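Long-range contact in phosphate-specific transport system accessory protein PhoU homolog (Pseudomonas aeruginosa, PDB 4Q25), which probably takes part in regulating phosphate uptake, as a homodimeric, all-helical accessory protein of the phosphate-specific transport system: residues E122-V130 and A173-D184. Sequence-based numbering, arbitrary orientation.
Sequences ESPRGYVEV and ALRELVTYMMED
Ser123 N donates a hydrogen bond to Tyr127 OH (2.9 Å, N-H...O angle 155°), tying down the loop whose next residue, Pro124, lays its CG and CB edge against the phenol end of Tyr180, with Pro124 CG 3.3 Å from Tyr180 OH. Tyr180 gets there because its CG stands anti to the backbone N (chi1 -178°), which sends the ring out from the helix to the loop. A flat phenol suits this place: its hydroxyl end meets the compact apolar ring of Pro124, while one face takes the Arg125 chain. Arg125 CD sits above the rim of that face, and the guanidinium is tilted 37° to the ring, with CZ 3.6 Å from Tyr180 CD1. A long, bent arginine can pack its methylenes here and still carry its charge outward. There Glu176 OE2 lies near the guanidinium plane, 4.1 Å from Arg125 NH2, too far for a salt bridge but probably still attractive.

Segment 122-130 is the loop that follows helix 84-120 and opens helix 127-149, which with helix 153-183 forms an antiparallel hairpin in the helix-bundle fold of PhoU. The loop packs along the C-terminal turns of helix 153-183. Gly126, the N-cap residue, has backbone angles at which a CB would press on the carbonyl O of Arg125; its CA lies 4.1 Å from Leu177 CD2. The same methyl touches Arg125 CB at 3.5 Å. In the first turn of the new helix, Glu129 CG meets Ala173 CB at 4.0 Å, the small alanine being consistent with the close approach of the two helices here.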
ATOM      1  N   GLU A 122      24.128 -13.673   6.237  1.00 38.09           N
ATOM      2  CA  GLU A 122      23.839 -13.051   4.991  1.00 39.32           C
ATOM      3  C   GLU A 122      23.331 -14.028   3.924  1.00 37.36           C
ATOM      4  O   GLU A 122      23.568 -15.245   3.971  1.00 37.70           O
ATOM      5  CB  GLU A 122      24.993 -12.157   4.522  1.00 44.98           C
ATOM      6  CG  GLU A 122      26.316 -12.819   4.283  1.00 47.36           C
ATOM      7  CD  GLU A 122      27.434 -11.804   4.377  1.00 50.14           C
ATOM      8  OE1 GLU A 122      27.644 -11.059   3.397  1.00 52.32           O
ATOM      9  OE2 GLU A 122      28.094 -11.748   5.429  1.00 51.79           O
ATOM     10  N   SER A 123      22.518 -13.494   3.025  1.00 34.89           N
ATOM     11  CA  SER A 123      22.029 -14.255   1.877  1.00 35.05           C
ATOM     12  C   SER A 123      23.263 -14.514   1.010  1.00 36.41           C
ATOM     13  O   SER A 123      24.175 -13.704   0.967  1.00 36.22           O
ATOM     14  CB  SER A 123      21.005 -13.439   1.101  1.00 34.48           C
ATOM     15  OG  SER A 123      20.517 -14.084  -0.054  1.00 33.98           O
ATOM     16  N   PRO A 124      23.316 -15.661   0.340  1.00 36.78           N
ATOM     17  CA  PRO A 124      24.411 -15.842  -0.619  1.00 39.69           C
ATOM     18  C   PRO A 124      24.142 -15.122  -1.936  1.00 38.91           C
ATOM     19  O   PRO A 124      25.031 -15.030  -2.770  1.00 38.63           O
ATOM     20  CB  PRO A 124      24.487 -17.356  -0.808  1.00 39.46           C
ATOM     21  CG  PRO A 124      23.173 -17.885  -0.331  1.00 44.44           C
ATOM     22  CD  PRO A 124      22.451 -16.834   0.460  1.00 39.06           C
ATOM     23  N   ARG A 125      22.937 -14.563  -2.093  1.00 39.97           N
ATOM     24  CA  ARG A 125      22.589 -13.828  -3.290  1.00 40.63           C
ATOM     25  C   ARG A 125      21.778 -12.589  -2.948  1.00 42.75           C
ATOM     26  O   ARG A 125      21.070 -12.566  -1.944  1.00 38.92           O
ATOM     27  CB  ARG A 125      21.754 -14.744  -4.196  1.00 46.21           C
ATOM     28  CG  ARG A 125      22.209 -14.825  -5.631  1.00 51.62           C
ATOM     29  CD  ARG A 125      23.518 -15.578  -5.783  1.00 50.83           C
ATOM     30  NE  ARG A 125      23.534 -16.329  -7.033  1.00 54.42           N
ATOM     31  CZ  ARG A 125      24.397 -17.301  -7.302  1.00 55.30           C
ATOM     32  NH1 ARG A 125      25.340 -17.623  -6.412  1.00 57.37           N
ATOM     33  NH2 ARG A 125      24.324 -17.938  -8.469  1.00 51.90           N
ATOM     34  N   GLY A 126      21.897 -11.550  -3.786  1.00 43.04           N
ATOM     35  CA  GLY A 126      20.920 -10.461  -3.839  1.00 40.01           C
ATOM     36  C   GLY A 126      21.335  -9.067  -3.388  1.00 37.61           C
ATOM     37  O   GLY A 126      20.588  -8.124  -3.556  1.00 35.26           O
ATOM     38  N   TYR A 127      22.507  -8.925  -2.805  1.00 34.18           N
ATOM     39  CA  TYR A 127      22.883  -7.645  -2.235  1.00 34.50           C
ATOM     40  C   TYR A 127      23.150  -6.568  -3.287  1.00 35.79           C
ATOM     41  O   TYR A 127      22.806  -5.370  -3.085  1.00 33.12           O
ATOM     42  CB  TYR A 127      24.078  -7.812  -1.276  1.00 31.82           C
ATOM     43  CG  TYR A 127      23.688  -8.545  -0.024  1.00 34.81           C
ATOM     44  CD1 TYR A 127      23.028  -7.884   1.009  1.00 32.63           C
ATOM     45  CD2 TYR A 127      23.935  -9.901   0.126  1.00 35.56           C
ATOM     46  CE1 TYR A 127      22.636  -8.546   2.150  1.00 32.44           C
ATOM     47  CE2 TYR A 127      23.556 -10.566   1.279  1.00 35.52           C
ATOM     48  CZ  TYR A 127      22.895  -9.892   2.285  1.00 34.15           C
ATOM     49  OH  TYR A 127      22.528 -10.573   3.434  1.00 31.15           O
ATOM     50  N   VAL A 128      23.774  -6.956  -4.397  1.00 35.84           N
ATOM     51  CA  VAL A 128      24.061  -5.988  -5.448  1.00 36.25           C
ATOM     52  C   VAL A 128      22.744  -5.532  -6.019  1.00 33.35           C
ATOM     53  O   VAL A 128      22.580  -4.368  -6.285  1.00 32.59           O
ATOM     54  CB  VAL A 128      25.030  -6.500  -6.531  1.00 43.10           C
ATOM     55  CG1 VAL A 128      24.461  -7.683  -7.300  1.00 47.19           C
ATOM     56  CG2 VAL A 128      25.348  -5.387  -7.513  1.00 46.81           C
ATOM     57  N   GLU A 129      21.791  -6.446  -6.157  1.00 36.56           N
ATOM     58  CA  GLU A 129      20.462  -6.085  -6.663  1.00 39.51           C
ATOM     59  C   GLU A 129      19.669  -5.158  -5.721  1.00 34.92           C
ATOM     60  O   GLU A 129      18.993  -4.223  -6.172  1.00 32.89           O
ATOM     61  CB  GLU A 129      19.641  -7.327  -6.971  1.00 42.18           C
ATOM     62  CG  GLU A 129      20.208  -8.186  -8.104  1.00 45.85           C
ATOM     63  CD  GLU A 129      21.023  -9.371  -7.621  1.00 46.82           C
ATOM     64  OE1 GLU A 129      21.678  -9.251  -6.556  1.00 40.35           O
ATOM     65  OE2 GLU A 129      21.026 -10.410  -8.337  1.00 52.04           O
ATOM     66  N   VAL A 130      19.714  -5.448  -4.434  1.00 33.86           N
ATOM     67  CA  VAL A 130      19.080  -4.589  -3.447  1.00 34.93           C
ATOM     68  C   VAL A 130      19.665  -3.178  -3.525  1.00 31.83           C
ATOM     69  O   VAL A 130      18.939  -2.208  -3.583  1.00 35.62           O
ATOM     70  CB  VAL A 130      19.259  -5.120  -2.004  1.00 33.94           C
ATOM     71  CG1 VAL A 130      18.911  -4.038  -0.987  1.00 33.49           C
ATOM     72  CG2 VAL A 130      18.388  -6.332  -1.786  1.00 33.90           C
ATOM     73  N   ALA A 173      15.509 -10.043 -10.949  1.00 49.59           N
ATOM     74  CA  ALA A 173      16.176 -10.408  -9.688  1.00 47.35           C
ATOM     75  C   ALA A 173      15.406 -11.504  -9.000  1.00 43.41           C
ATOM     76  O   ALA A 173      16.005 -12.387  -8.446  1.00 43.90           O
ATOM     77  CB  ALA A 173      16.368  -9.212  -8.768  1.00 47.32           C
ATOM     78  N   LEU A 174      14.080 -11.465  -9.070  1.00 44.51           N
ATOM     79  CA  LEU A 174      13.252 -12.537  -8.532  1.00 45.36           C
ATOM     80  C   LEU A 174      13.619 -13.878  -9.169  1.00 51.03           C
ATOM     81  O   LEU A 174      13.685 -14.892  -8.460  1.00 50.30           O
ATOM     82  CB  LEU A 174      11.762 -12.267  -8.790  1.00 46.25           C
ATOM     83  CG  LEU A 174      10.645 -13.254  -8.398  1.00 51.34           C
ATOM     84  CD1 LEU A 174      10.593 -13.458  -6.877  1.00 50.00           C
ATOM     85  CD2 LEU A 174       9.269 -12.896  -8.911  1.00 52.02           C
ATOM     86  N   ARG A 175      13.788 -13.880 -10.503  1.00 49.34           N
ATOM     87  CA  ARG A 175      14.166 -15.073 -11.277  1.00 53.93           C
ATOM     88  C   ARG A 175      15.441 -15.627 -10.719  1.00 48.18           C
ATOM     89  O   ARG A 175      15.509 -16.787 -10.346  1.00 45.91           O
ATOM     90  CB  ARG A 175      14.419 -14.746 -12.775  1.00 61.24           C
ATOM     91  CG  ARG A 175      13.205 -14.307 -13.600  1.00 70.13           C
ATOM     92  CD  ARG A 175      13.517 -14.040 -15.107  1.00 75.19           C
ATOM     93  NE  ARG A 175      12.383 -13.544 -15.936  1.00 75.56           N
ATOM     94  CZ  ARG A 175      12.450 -13.144 -17.220  1.00 76.28           C
ATOM     95  NH1 ARG A 175      13.599 -13.171 -17.896  1.00 74.23           N
ATOM     96  NH2 ARG A 175      11.351 -12.731 -17.850  1.00 69.08           N
ATOM     97  N   GLU A 176      16.466 -14.779 -10.672  1.00 48.21           N
ATOM     98  CA  GLU A 176      17.783 -15.181 -10.149  1.00 45.25           C
ATOM     99  C   GLU A 176      17.629 -15.853  -8.778  1.00 45.22           C
ATOM    100  O   GLU A 176      18.144 -16.953  -8.535  1.00 43.62           O
ATOM    101  CB  GLU A 176      18.682 -13.947 -10.037  1.00 49.06           C
ATOM    102  CG  GLU A 176      20.134 -14.249  -9.722  1.00 50.44           C
ATOM    103  CD  GLU A 176      20.828 -14.880 -10.905  1.00 54.04           C
ATOM    104  OE1 GLU A 176      20.595 -14.421 -12.050  1.00 50.88           O
ATOM    105  OE2 GLU A 176      21.610 -15.828 -10.687  1.00 52.28           O
ATOM    106  N   LEU A 177      16.868 -15.198  -7.904  1.00 43.00           N
ATOM    107  CA  LEU A 177      16.748 -15.619  -6.512  1.00 43.39           C
ATOM    108  C   LEU A 177      15.884 -16.854  -6.313  1.00 39.39           C
ATOM    109  O   LEU A 177      16.254 -17.737  -5.540  1.00 40.75           O
ATOM    110  CB  LEU A 177      16.277 -14.452  -5.645  1.00 42.34           C
ATOM    111  CG  LEU A 177      17.267 -13.277  -5.635  1.00 43.30           C
ATOM    112  CD1 LEU A 177      16.649 -12.023  -5.044  1.00 41.45           C
ATOM    113  CD2 LEU A 177      18.510 -13.643  -4.859  1.00 45.23           C
ATOM    114  N   VAL A 178      14.755 -16.953  -6.997  1.00 42.31           N
ATOM    115  CA  VAL A 178      13.938 -18.182  -6.904  1.00 43.59           C
ATOM    116  C   VAL A 178      14.754 -19.408  -7.400  1.00 48.85           C
ATOM    117  O   VAL A 178      14.920 -20.384  -6.669  1.00 44.71           O
ATOM    118  CB  VAL A 178      12.577 -18.047  -7.624  1.00 45.53           C
ATOM    119  CG1 VAL A 178      11.837 -19.386  -7.708  1.00 43.77           C
ATOM    120  CG2 VAL A 178      11.689 -17.051  -6.884  1.00 46.26           C
ATOM    121  N   THR A 179      15.343 -19.322  -8.592  1.00 49.44           N
ATOM    122  CA  THR A 179      16.085 -20.467  -9.145  1.00 46.59           C
ATOM    123  C   THR A 179      17.242 -20.803  -8.217  1.00 45.91           C
ATOM    124  O   THR A 179      17.559 -21.979  -7.999  1.00 44.88           O
ATOM    125  CB  THR A 179      16.572 -20.233 -10.601  1.00 47.22           C
ATOM    126  OG1 THR A 179      17.448 -19.117 -10.645  1.00 55.47           O
ATOM    127  CG2 THR A 179      15.390 -19.913 -11.535  1.00 46.38           C
ATOM    128  N   TYR A 180      17.844 -19.780  -7.607  1.00 44.59           N
ATOM    129  CA  TYR A 180      18.893 -20.045  -6.627  1.00 42.01           C
ATOM    130  C   TYR A 180      18.382 -20.775  -5.375  1.00 43.42           C
ATOM    131  O   TYR A 180      19.049 -21.688  -4.885  1.00 40.57           O
ATOM    132  CB  TYR A 180      19.646 -18.792  -6.219  1.00 40.22           C
ATOM    133  CG  TYR A 180      20.732 -19.149  -5.264  1.00 43.40           C
ATOM    134  CD1 TYR A 180      21.991 -19.519  -5.713  1.00 45.17           C
ATOM    135  CD2 TYR A 180      20.499 -19.164  -3.900  1.00 45.56           C
ATOM    136  CE1 TYR A 180      22.998 -19.859  -4.831  1.00 42.66           C
ATOM    137  CE2 TYR A 180      21.489 -19.537  -3.028  1.00 47.91           C
ATOM    138  CZ  TYR A 180      22.729 -19.887  -3.499  1.00 45.37           C
ATOM    139  OH  TYR A 180      23.692 -20.243  -2.590  1.00 56.07           O
ATOM    140  N   MET A 181      17.208 -20.385  -4.866  1.00 43.87           N
ATOM    141  CA  MET A 181      16.600 -21.088  -3.716  1.00 44.73           C
ATOM    142  C   MET A 181      16.427 -22.579  -3.989  1.00 46.24           C
ATOM    143  O   MET A 181      16.559 -23.396  -3.082  1.00 44.41           O
ATOM    144  CB  MET A 181      15.228 -20.536  -3.348  1.00 41.00           C
ATOM    145  CG  MET A 181      15.311 -19.243  -2.585  1.00 45.88           C
ATOM    146  SD  MET A 181      13.764 -18.758  -1.821  1.00 41.93           S
ATOM    147  CE  MET A 181      12.806 -18.323  -3.280  1.00 41.40           C
ATOM    148  N   MET A 182      16.121 -22.924  -5.229  1.00 49.61           N
ATOM    149  CA  MET A 182      15.843 -24.312  -5.576  1.00 50.84           C
ATOM    150  C   MET A 182      17.135 -25.122  -5.606  1.00 48.04           C
ATOM    151  O   MET A 182      17.139 -26.281  -5.280  1.00 49.30           O
ATOM    152  CB  MET A 182      15.106 -24.367  -6.897  1.00 51.70           C
ATOM    153  CG  MET A 182      13.808 -23.572  -6.857  1.00 52.28           C
ATOM    154  SD  MET A 182      12.826 -23.795  -8.332  1.00 65.21           S
ATOM    155  CE  MET A 182      12.515 -25.563  -8.172  1.00 66.62           C
ATOM    156  N   GLU A 183      18.235 -24.458  -5.925  1.00 48.21           N
ATOM    157  CA  GLU A 183      19.550 -25.053  -5.908  1.00 47.77           C
ATOM    158  C   GLU A 183      20.103 -25.187  -4.486  1.00 52.06           C
ATOM    159  O   GLU A 183      20.803 -26.153  -4.192  1.00 47.31           O
ATOM    160  CB  GLU A 183      20.495 -24.205  -6.755  1.00 53.01           C
ATOM    161  CG  GLU A 183      21.974 -24.580  -6.683  1.00 58.72           C
ATOM    162  CD  GLU A 183      22.908 -23.508  -7.251  1.00 61.38           C
ATOM    163  OE1 GLU A 183      22.414 -22.451  -7.692  1.00 66.02           O
ATOM    164  OE2 GLU A 183      24.149 -23.706  -7.250  1.00 65.63           O
ATOM    165  N   ASP A 184      19.816 -24.220  -3.614  1.00 47.37           N
ATOM    166  CA  ASP A 184      20.354 -24.233  -2.239  1.00 48.78           C
ATOM    167  C   ASP A 184      19.222 -23.981  -1.246  1.00 46.28           C
ATOM    168  O   ASP A 184      19.047 -22.859  -0.793  1.00 42.25           O
ATOM    169  CB  ASP A 184      21.480 -23.187  -2.080  1.00 48.11           C
ATOM    170  CG  ASP A 184      22.061 -23.110  -0.628  1.00 53.60           C
ATOM    171  OD1 ASP A 184      21.880 -24.028   0.194  1.00 53.84           O
ATOM    172  OD2 ASP A 184      22.734 -22.099  -0.316  1.00 56.91           O
TER